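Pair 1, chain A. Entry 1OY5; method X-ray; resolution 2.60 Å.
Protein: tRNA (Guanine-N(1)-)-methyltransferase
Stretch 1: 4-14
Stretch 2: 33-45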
# COMPACT_ATOMS: atom_id res chain seq x y z
N ASN A 4 -4.78 -9.34 26.21
CA ASN A 4 -4.29 -10.15 25.05
C ASN A 4 -5.18 -9.91 23.79
O ASN A 4 -6.33 -9.59 23.97
CB ASN A 4 -4.37 -11.63 25.48
CG ASN A 4 -3.64 -11.88 26.81
OD1 ASN A 4 -2.42 -12.08 26.81
ND2 ASN A 4 -4.38 -11.89 27.94
N PRO A 5 -4.74 -9.86 22.55
CA PRO A 5 -3.73 -9.64 21.51
C PRO A 5 -4.57 -9.60 20.24
O PRO A 5 -5.12 -10.68 19.88
CB PRO A 5 -2.86 -10.92 21.50
CG PRO A 5 -3.67 -11.93 22.00
CD PRO A 5 -4.49 -11.24 23.00
N LEU A 6 -4.74 -8.43 19.61
CA LEU A 6 -5.49 -8.38 18.33
C LEU A 6 -4.93 -9.38 17.29
O LEU A 6 -3.75 -9.39 16.99
CB LEU A 6 -5.49 -6.97 17.75
CG LEU A 6 -5.96 -6.77 16.31
CD1 LEU A 6 -7.28 -7.28 16.10
CD2 LEU A 6 -5.98 -5.31 15.96
N ARG A 7 -5.77 -10.25 16.79
CA ARG A 7 -5.33 -11.28 15.84
C ARG A 7 -5.81 -11.04 14.38
O ARG A 7 -6.99 -10.79 14.14
CB ARG A 7 -5.87 -12.64 16.29
CG ARG A 7 -5.32 -13.16 17.57
CD ARG A 7 -5.53 -14.65 17.70
NE ARG A 7 -4.87 -15.24 18.87
CZ ARG A 7 -5.23 -15.04 20.13
NH1 ARG A 7 -6.23 -14.22 20.43
NH2 ARG A 7 -4.57 -15.63 21.12
N PHE A 8 -4.87 -11.12 13.44
CA PHE A 8 -5.15 -10.98 12.02
C PHE A 8 -5.04 -12.31 11.34
O PHE A 8 -4.18 -13.14 11.69
CB PHE A 8 -4.14 -10.05 11.34
CG PHE A 8 -4.38 -8.60 11.59
CD1 PHE A 8 -5.42 -7.92 10.95
CD2 PHE A 8 -3.57 -7.90 12.48
CE1 PHE A 8 -5.64 -6.56 11.20
CE2 PHE A 8 -3.77 -6.52 12.71
CZ PHE A 8 -4.81 -5.86 12.07
N PHE A 9 -5.90 -12.51 10.34
CA PHE A 9 -5.89 -13.73 9.54
C PHE A 9 -5.87 -13.27 8.10
O PHE A 9 -6.79 -12.63 7.64
CB PHE A 9 -7.12 -14.56 9.86
CG PHE A 9 -7.21 -14.93 11.29
CD1 PHE A 9 -6.49 -15.99 11.78
CD2 PHE A 9 -7.97 -14.18 12.17
CE1 PHE A 9 -6.55 -16.31 13.10
CE2 PHE A 9 -8.01 -14.50 13.50
CZ PHE A 9 -7.30 -15.55 13.96
N VAL A 10 -4.81 -13.58 7.37
CA VAL A 10 -4.68 -13.02 6.03
C VAL A 10 -4.76 -14.11 4.96
O VAL A 10 -3.78 -14.87 4.77
CB VAL A 10 -3.34 -12.25 5.87
CG1 VAL A 10 -3.35 -11.47 4.65
CG2 VAL A 10 -3.12 -11.35 7.01
N LEU A 11 -5.89 -14.17 4.26
CA LEU A 11 -6.12 -15.16 3.21
C LEU A 11 -5.41 -14.70 1.96
O LEU A 11 -5.74 -13.69 1.41
CB LEU A 11 -7.60 -15.32 2.88
CG LEU A 11 -8.48 -16.26 3.69
CD1 LEU A 11 -8.34 -15.97 5.16
CD2 LEU A 11 -9.92 -16.11 3.23
N THR A 12 -4.49 -15.51 1.48
CA THR A 12 -3.68 -15.15 0.34
C THR A 12 -3.03 -16.37 -0.26
O THR A 12 -2.81 -17.36 0.42
CB THR A 12 -2.58 -14.19 0.79
OG1 THR A 12 -1.58 -14.10 -0.21
CG2 THR A 12 -1.79 -14.79 1.90
N ILE A 13 -2.68 -16.27 -1.53
CA ILE A 13 -1.96 -17.32 -2.23
C ILE A 13 -0.47 -17.03 -2.10
O ILE A 13 0.33 -17.84 -2.54
CB ILE A 13 -2.39 -17.44 -3.71
CG1 ILE A 13 -2.08 -16.19 -4.52
CG2 ILE A 13 -3.88 -17.69 -3.80
CD1 ILE A 13 -2.38 -16.35 -5.99
N PHE A 14 -0.10 -15.91 -1.46
CA PHE A 14 1.30 -15.55 -1.21
C PHE A 14 1.53 -15.30 0.31
O PHE A 14 1.83 -14.20 0.78
CB PHE A 14 1.74 -14.34 -2.04
CG PHE A 14 1.61 -14.53 -3.55
CD1 PHE A 14 2.23 -15.58 -4.20
CD2 PHE A 14 0.87 -13.62 -4.32
CE1 PHE A 14 2.07 -15.73 -5.54
CE2 PHE A 14 0.73 -13.77 -5.68
CZ PHE A 14 1.31 -14.81 -6.28
N LYS A 33 5.70 -7.72 21.52
CA LYS A 33 5.08 -7.34 22.76
C LYS A 33 3.78 -8.06 23.06
O LYS A 33 3.20 -7.88 24.11
CB LYS A 33 4.88 -5.83 22.77
CG LYS A 33 6.19 -5.04 22.76
CD LYS A 33 5.88 -3.59 22.56
CE LYS A 33 7.08 -2.66 22.80
NZ LYS A 33 6.63 -1.24 23.00
N GLY A 34 3.30 -8.90 22.15
CA GLY A 34 2.07 -9.63 22.41
C GLY A 34 0.82 -8.81 22.16
O GLY A 34 -0.24 -9.19 22.58
N LYS A 35 0.93 -7.71 21.43
CA LYS A 35 -0.22 -6.85 21.16
C LYS A 35 -0.88 -7.29 19.90
O LYS A 35 -2.03 -6.98 19.65
CB LYS A 35 0.20 -5.38 21.05
CG LYS A 35 0.98 -4.89 22.26
CD LYS A 35 0.38 -5.43 23.55
CE LYS A 35 1.02 -4.85 24.82
NZ LYS A 35 0.02 -4.90 25.94
N VAL A 36 -0.16 -7.98 19.04
CA VAL A 36 -0.81 -8.49 17.85
C VAL A 36 -0.22 -9.78 17.43
O VAL A 36 0.90 -10.13 17.82
CB VAL A 36 -0.71 -7.55 16.69
CG1 VAL A 36 -1.17 -6.16 17.10
CG2 VAL A 36 0.71 -7.48 16.23
N GLU A 37 -1.02 -10.49 16.66
CA GLU A 37 -0.63 -11.72 16.01
C GLU A 37 -1.16 -11.68 14.57
O GLU A 37 -2.25 -11.21 14.29
CB GLU A 37 -1.19 -12.92 16.74
CG GLU A 37 -0.51 -13.23 18.06
CD GLU A 37 -1.23 -14.33 18.80
OE1 GLU A 37 -2.18 -14.92 18.23
OE2 GLU A 37 -0.92 -14.57 19.98
N VAL A 38 -0.35 -12.19 13.66
CA VAL A 38 -0.60 -12.17 12.24
C VAL A 38 -0.47 -13.57 11.75
O VAL A 38 0.61 -14.11 11.71
CB VAL A 38 0.48 -11.30 11.51
CG1 VAL A 38 0.35 -11.43 10.01
CG2 VAL A 38 0.36 -9.89 11.91
N TYR A 39 -1.58 -14.13 11.32
CA TYR A 39 -1.60 -15.47 10.79
C TYR A 39 -1.85 -15.48 9.27
O TYR A 39 -2.97 -15.42 8.81
CB TYR A 39 -2.71 -16.28 11.43
CG TYR A 39 -2.62 -16.45 12.89
CD1 TYR A 39 -2.06 -17.61 13.42
CD2 TYR A 39 -3.16 -15.50 13.77
CE1 TYR A 39 -2.00 -17.81 14.75
CE2 TYR A 39 -3.10 -15.69 15.10
CZ TYR A 39 -2.51 -16.85 15.61
OH TYR A 39 -2.42 -17.07 16.96
N PRO A 40 -0.81 -15.64 8.50
CA PRO A 40 -0.97 -15.81 7.05
C PRO A 40 -1.63 -17.17 6.77
O PRO A 40 -1.24 -18.19 7.32
CB PRO A 40 0.46 -15.77 6.53
CG PRO A 40 1.38 -15.92 7.75
CD PRO A 40 0.59 -15.71 8.95
N ILE A 41 -2.69 -17.17 5.98
CA ILE A 41 -3.43 -18.41 5.71
C ILE A 41 -3.31 -18.64 4.22
O ILE A 41 -3.76 -17.87 3.40
CB ILE A 41 -4.93 -18.30 6.14
CG1 ILE A 41 -5.09 -17.73 7.54
CG2 ILE A 41 -5.57 -19.64 6.07
CD1 ILE A 41 -4.74 -18.68 8.66
N ASP A 42 -2.61 -19.70 3.89
CA ASP A 42 -2.39 -20.12 2.53
C ASP A 42 -3.64 -20.70 1.87
O ASP A 42 -4.09 -21.81 2.25
CB ASP A 42 -1.35 -21.17 2.56
CG ASP A 42 -0.67 -21.32 1.28
OD1 ASP A 42 0.48 -21.83 1.36
OD2 ASP A 42 -1.18 -20.97 0.17
N LEU A 43 -4.17 -19.96 0.89
CA LEU A 43 -5.40 -20.38 0.19
C LEU A 43 -5.30 -21.76 -0.43
O LEU A 43 -6.26 -22.53 -0.43
CB LEU A 43 -5.80 -19.43 -0.92
CG LEU A 43 -6.93 -18.50 -0.55
CD1 LEU A 43 -7.17 -17.56 -1.72
CD2 LEU A 43 -8.21 -19.28 -0.21
N ARG A 44 -4.12 -22.04 -0.95
CA ARG A 44 -3.86 -23.30 -1.55
C ARG A 44 -4.06 -24.49 -0.60
O ARG A 44 -4.55 -25.52 -1.05
CB ARG A 44 -2.48 -23.27 -2.17
CG ARG A 44 -2.37 -22.21 -3.28
CD ARG A 44 -0.96 -21.75 -3.61
NE ARG A 44 -0.23 -21.27 -2.42
CZ ARG A 44 1.09 -21.31 -2.32
NH1 ARG A 44 1.83 -21.76 -3.35
NH2 ARG A 44 1.69 -20.91 -1.22
N GLU A 45 -3.75 -24.35 0.69
CA GLU A 45 -3.86 -25.46 1.63
C GLU A 45 -5.29 -25.70 1.94
O GLU A 45 -5.61 -26.68 2.59
CB GLU A 45 -3.15 -25.26 2.95
CG GLU A 45 -1.79 -24.66 2.88
CD GLU A 45 -0.69 -25.66 2.73
OE1 GLU A 45 -0.58 -26.35 1.68
OE2 GLU A 45 0.13 -25.72 3.66

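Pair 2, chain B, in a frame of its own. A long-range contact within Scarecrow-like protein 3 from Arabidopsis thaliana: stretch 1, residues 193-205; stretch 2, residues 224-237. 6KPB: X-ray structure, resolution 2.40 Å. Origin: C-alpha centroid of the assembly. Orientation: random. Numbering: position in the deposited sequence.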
# COMPACT_ATOMS: atom_id res chain seq x y z
N GLY B 193 -34.75 12.18 34.36
CA GLY B 193 -33.33 12.26 34.60
C GLY B 193 -32.60 11.10 33.96
O GLY B 193 -33.21 10.15 33.47
N PRO B 194 -31.27 11.16 33.94
CA PRO B 194 -30.49 10.13 33.26
C PRO B 194 -30.29 8.92 34.16
O PRO B 194 -30.08 9.06 35.37
CB PRO B 194 -29.16 10.84 32.97
CG PRO B 194 -29.01 11.79 34.11
CD PRO B 194 -30.41 12.22 34.51
N PRO B 195 -30.35 7.72 33.60
CA PRO B 195 -30.03 6.52 34.36
C PRO B 195 -28.52 6.34 34.42
O PRO B 195 -27.76 7.10 33.82
CB PRO B 195 -30.69 5.41 33.55
CG PRO B 195 -30.56 5.90 32.14
CD PRO B 195 -30.71 7.40 32.20
N HIS B 196 -28.08 5.32 35.14
CA HIS B 196 -26.70 4.89 35.02
C HIS B 196 -26.52 4.24 33.65
O HIS B 196 -27.18 3.25 33.33
CB HIS B 196 -26.31 3.91 36.13
CG HIS B 196 -24.90 3.42 36.01
ND1 HIS B 196 -24.52 2.46 35.11
CD2 HIS B 196 -23.77 3.78 36.68
CE1 HIS B 196 -23.22 2.23 35.22
NE2 HIS B 196 -22.75 3.02 36.17
N LEU B 197 -25.64 4.81 32.84
CA LEU B 197 -25.42 4.35 31.48
C LEU B 197 -24.11 3.58 31.39
O LEU B 197 -23.07 4.07 31.85
CB LEU B 197 -25.41 5.52 30.49
CG LEU B 197 -25.21 5.11 29.03
CD1 LEU B 197 -26.24 4.06 28.63
CD2 LEU B 197 -25.29 6.32 28.13
N ARG B 198 -24.17 2.39 30.82
CA ARG B 198 -22.98 1.59 30.53
C ARG B 198 -22.99 1.24 29.05
O ARG B 198 -24.02 0.81 28.52
CB ARG B 198 -22.93 0.33 31.39
CG ARG B 198 -21.79 -0.61 31.05
CD ARG B 198 -21.30 -1.34 32.30
NE ARG B 198 -20.58 -2.56 31.96
CZ ARG B 198 -21.12 -3.77 31.99
NH1 ARG B 198 -20.40 -4.84 31.67
NH2 ARG B 198 -22.39 -3.92 32.34
N ILE B 199 -21.86 1.45 28.38
CA ILE B 199 -21.72 1.15 26.97
C ILE B 199 -20.53 0.21 26.79
O ILE B 199 -19.43 0.51 27.26
CB ILE B 199 -21.53 2.43 26.13
CG1 ILE B 199 -22.77 3.31 26.22
CG2 ILE B 199 -21.23 2.07 24.68
CD1 ILE B 199 -22.73 4.52 25.31
N THR B 200 -20.77 -0.92 26.14
CA THR B 200 -19.73 -1.88 25.81
C THR B 200 -19.42 -1.77 24.32
O THR B 200 -20.29 -2.03 23.48
CB THR B 200 -20.16 -3.30 26.16
OG1 THR B 200 -20.40 -3.39 27.57
CG2 THR B 200 -19.07 -4.29 25.79
N GLY B 201 -18.19 -1.38 24.00
CA GLY B 201 -17.78 -1.17 22.62
C GLY B 201 -16.90 -2.31 22.12
O GLY B 201 -15.88 -2.64 22.73
N VAL B 202 -17.30 -2.89 20.99
CA VAL B 202 -16.58 -4.00 20.37
C VAL B 202 -15.96 -3.51 19.07
O VAL B 202 -16.66 -2.96 18.21
CB VAL B 202 -17.51 -5.20 20.11
CG1 VAL B 202 -16.75 -6.33 19.43
CG2 VAL B 202 -18.13 -5.68 21.41
N HIS B 203 -14.65 -3.69 18.94
CA HIS B 203 -13.93 -3.36 17.72
C HIS B 203 -12.62 -4.13 17.72
O HIS B 203 -12.17 -4.61 18.76
CB HIS B 203 -13.68 -1.85 17.61
CG HIS B 203 -13.44 -1.37 16.21
ND1 HIS B 203 -12.18 -1.28 15.66
CD2 HIS B 203 -14.31 -0.96 15.26
CE1 HIS B 203 -12.28 -0.83 14.42
NE2 HIS B 203 -13.56 -0.63 14.15
N HIS B 204 -12.03 -4.26 16.54
CA HIS B 204 -10.80 -5.01 16.37
C HIS B 204 -9.55 -4.14 16.43
O HIS B 204 -8.44 -4.66 16.28
CB HIS B 204 -10.83 -5.80 15.05
CG HIS B 204 -11.01 -4.93 13.84
ND1 HIS B 204 -12.25 -4.51 13.41
CD2 HIS B 204 -10.11 -4.42 12.97
CE1 HIS B 204 -12.10 -3.77 12.33
NE2 HIS B 204 -10.82 -3.70 12.04
N GLN B 205 -9.70 -2.84 16.64
CA GLN B 205 -8.57 -1.91 16.67
C GLN B 205 -8.64 -1.09 17.95
O GLN B 205 -9.66 -0.44 18.21
CB GLN B 205 -8.57 -1.01 15.43
CG GLN B 205 -8.30 -1.77 14.14
CD GLN B 205 -8.64 -0.96 12.90
OE1 GLN B 205 -9.06 0.19 12.99
NE2 GLN B 205 -8.48 -1.57 11.73
N ASP B 224 -22.56 15.32 33.40
CA ASP B 224 -22.81 14.86 34.77
C ASP B 224 -23.69 13.61 34.77
O ASP B 224 -24.68 13.51 35.50
CB ASP B 224 -23.42 15.98 35.61
CG ASP B 224 -23.31 15.72 37.10
OD1 ASP B 224 -22.17 15.54 37.59
OD2 ASP B 224 -24.36 15.67 37.78
N ILE B 225 -23.32 12.65 33.93
CA ILE B 225 -24.03 11.38 33.80
C ILE B 225 -23.13 10.28 34.37
O ILE B 225 -21.97 10.18 33.96
CB ILE B 225 -24.39 11.07 32.33
CG1 ILE B 225 -25.65 11.84 31.91
CG2 ILE B 225 -24.57 9.58 32.13
CD1 ILE B 225 -26.17 11.46 30.54
N PRO B 226 -23.62 9.47 35.31
CA PRO B 226 -22.85 8.29 35.72
C PRO B 226 -22.71 7.32 34.55
O PRO B 226 -23.70 6.75 34.09
CB PRO B 226 -23.68 7.70 36.86
CG PRO B 226 -25.07 8.19 36.61
CD PRO B 226 -24.92 9.55 35.99
N PHE B 227 -21.49 7.16 34.05
CA PHE B 227 -21.29 6.47 32.79
C PHE B 227 -20.05 5.59 32.87
O PHE B 227 -19.05 5.97 33.48
CB PHE B 227 -21.16 7.49 31.64
CG PHE B 227 -20.61 6.91 30.37
CD1 PHE B 227 -21.40 6.12 29.54
CD2 PHE B 227 -19.30 7.18 29.98
CE1 PHE B 227 -20.89 5.60 28.37
CE2 PHE B 227 -18.79 6.66 28.81
CZ PHE B 227 -19.58 5.87 28.00
N GLN B 228 -20.13 4.42 32.25
CA GLN B 228 -19.01 3.49 32.20
C GLN B 228 -18.88 2.95 30.79
O GLN B 228 -19.87 2.57 30.16
CB GLN B 228 -19.20 2.34 33.20
CG GLN B 228 -18.00 1.41 33.31
CD GLN B 228 -18.14 0.42 34.45
OE1 GLN B 228 -19.16 0.40 35.14
NE2 GLN B 228 -17.11 -0.39 34.66
N PHE B 229 -17.65 2.94 30.28
CA PHE B 229 -17.34 2.39 28.96
C PHE B 229 -16.25 1.34 29.14
O PHE B 229 -15.15 1.66 29.58
CB PHE B 229 -16.89 3.48 27.99
CG PHE B 229 -16.51 2.96 26.63
CD1 PHE B 229 -15.20 2.57 26.37
CD2 PHE B 229 -17.44 2.87 25.61
CE1 PHE B 229 -14.84 2.10 25.12
CE2 PHE B 229 -17.08 2.40 24.36
CZ PHE B 229 -15.78 2.01 24.12
N ASN B 230 -16.57 0.10 28.79
CA ASN B 230 -15.58 -0.97 28.79
C ASN B 230 -15.33 -1.42 27.36
O ASN B 230 -16.26 -1.91 26.70
CB ASN B 230 -16.02 -2.14 29.67
CG ASN B 230 -17.38 -2.69 29.29
OD1 ASN B 230 -18.22 -1.98 28.73
ND2 ASN B 230 -17.62 -3.96 29.61
N PRO B 231 -14.12 -1.25 26.84
CA PRO B 231 -13.84 -1.71 25.48
C PRO B 231 -13.64 -3.21 25.42
O PRO B 231 -13.23 -3.85 26.40
CB PRO B 231 -12.55 -0.97 25.12
CG PRO B 231 -11.87 -0.79 26.43
CD PRO B 231 -12.96 -0.58 27.45
N VAL B 232 -13.95 -3.78 24.26
CA VAL B 232 -13.73 -5.20 23.99
C VAL B 232 -13.00 -5.29 22.66
O VAL B 232 -13.59 -5.05 21.60
CB VAL B 232 -15.04 -5.99 23.95
CG1 VAL B 232 -14.78 -7.43 23.52
CG2 VAL B 232 -15.72 -5.97 25.32
N VAL B 233 -11.71 -5.63 22.71
CA VAL B 233 -10.89 -5.77 21.51
C VAL B 233 -11.07 -7.19 20.99
O VAL B 233 -10.56 -8.14 21.58
CB VAL B 233 -9.42 -5.46 21.80
CG1 VAL B 233 -8.58 -5.72 20.56
CG2 VAL B 233 -9.25 -4.03 22.26
N SER B 234 -11.79 -7.33 19.88
CA SER B 234 -12.05 -8.63 19.29
C SER B 234 -12.67 -8.46 17.91
O SER B 234 -13.40 -7.49 17.66
CB SER B 234 -12.98 -9.48 20.18
OG SER B 234 -13.50 -10.58 19.45
N ARG B 235 -12.37 -9.40 17.03
CA ARG B 235 -13.18 -9.58 15.83
C ARG B 235 -14.51 -10.20 16.22
O ARG B 235 -14.64 -10.88 17.24
CB ARG B 235 -12.45 -10.46 14.81
N LEU B 236 -15.53 -9.96 15.39
CA LEU B 236 -16.89 -10.32 15.79
C LEU B 236 -17.09 -11.83 15.84
O LEU B 236 -17.91 -12.31 16.64
CB LEU B 236 -17.90 -9.68 14.84
CG LEU B 236 -19.24 -9.32 15.48
CD1 LEU B 236 -19.04 -8.33 16.62
CD2 LEU B 236 -20.19 -8.75 14.45
N ASP B 237 -16.37 -12.59 15.02
CA ASP B 237 -16.54 -14.04 15.01
C ASP B 237 -15.99 -14.67 16.28
O ASP B 237 -16.56 -15.58 16.81
CB ASP B 237 -15.88 -14.63 13.80
CG ASP B 237 -14.77 -13.80 13.32
OD1 ASP B 237 -14.25 -13.06 14.16
OD2 ASP B 237 -14.43 -13.85 12.12

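Both pairs are two adjacent parallel strands, and the 14 central residues superpose with an RMSD of 0.4 Å over N, CA and C. The strand directions diverge by 23° in pair 1 and 20° in pair 2. The register is the same: Leu A6 matches Leu B197 and faces Val A36 or Phe B227, and the bridges run on to Thr A12 with Asp A42 and His B203 with Val B233.

The backbone ladder is the first rule. In each pair alternate residues of the first strand use both N and O. Phe A8 N donates to Glu A37 O (2.8 Å) and Phe A8 O accepts from Tyr A39 N (2.8 Å); at the matching place Ile B199 N donates to Gln B228 O (2.9 Å) and Ile B199 O accepts from Asn B230 N (3.3 Å). The second strand carries a proline at the same position, Pro A40 and Pro B231. Its nitrogen has no hydrogen to give, and the ladder does not ask for one: the rungs come from its neighbours, Ile A41 N to Val A10 O (2.8 Å) and Val B232 N to Gly B201 O (2.7 Å).

Opposite that proline the pairs differ most instructively. Pair 1 has Val A10, beside the modest Val A38. In pair 2 the matching residues are Gly B201 and Phe B229, whose ring leans forward along its strand and in towards the first, with Phe B229 CE2 4.0 Å from Gly B201 N. An ideal CB on Gly B201 would lie 2.8 Å from Phe B229 CZ, a clash. The bulk that pair 1 spreads over both strands is thus moved to one. The same face shows a similar exchange two residues earlier: Phe A8 CD2 lies 4.4 Å from Val A38 CG2, and at the matching positions Ile B199 CG2 lies 4.0 Å from Phe B229 CD2, so the ring changes strands.

The face of Arg A7 and Glu A37, and of Arg B198 and Gln B228, exchanges charge and rings. Arg A7 and Glu A37 form a salt bridge, NE to OE1 at 2.8 Å, though the hydrogen bond within it is weak, and Tyr A39 OH donates to the same Glu A37 OE1 (2.5 Å). Pair 2 keeps the arginine but sets Arg B198 beside the neutral Gln B228, with CD 4.0 Å from OE1. One step on, Phe A9 and Tyr A39 lie nearly parallel but slid apart, their centroids 5.2 Å apart; Thr B200 and Asn B230 replace both rings with small polar groups. Beyond them the face turns apolar in both pairs: Leu A11 CD1 packs 4.2 Å from Ile A41 CB, and Val B202 CG2 4.0 Å from Val B232 CB.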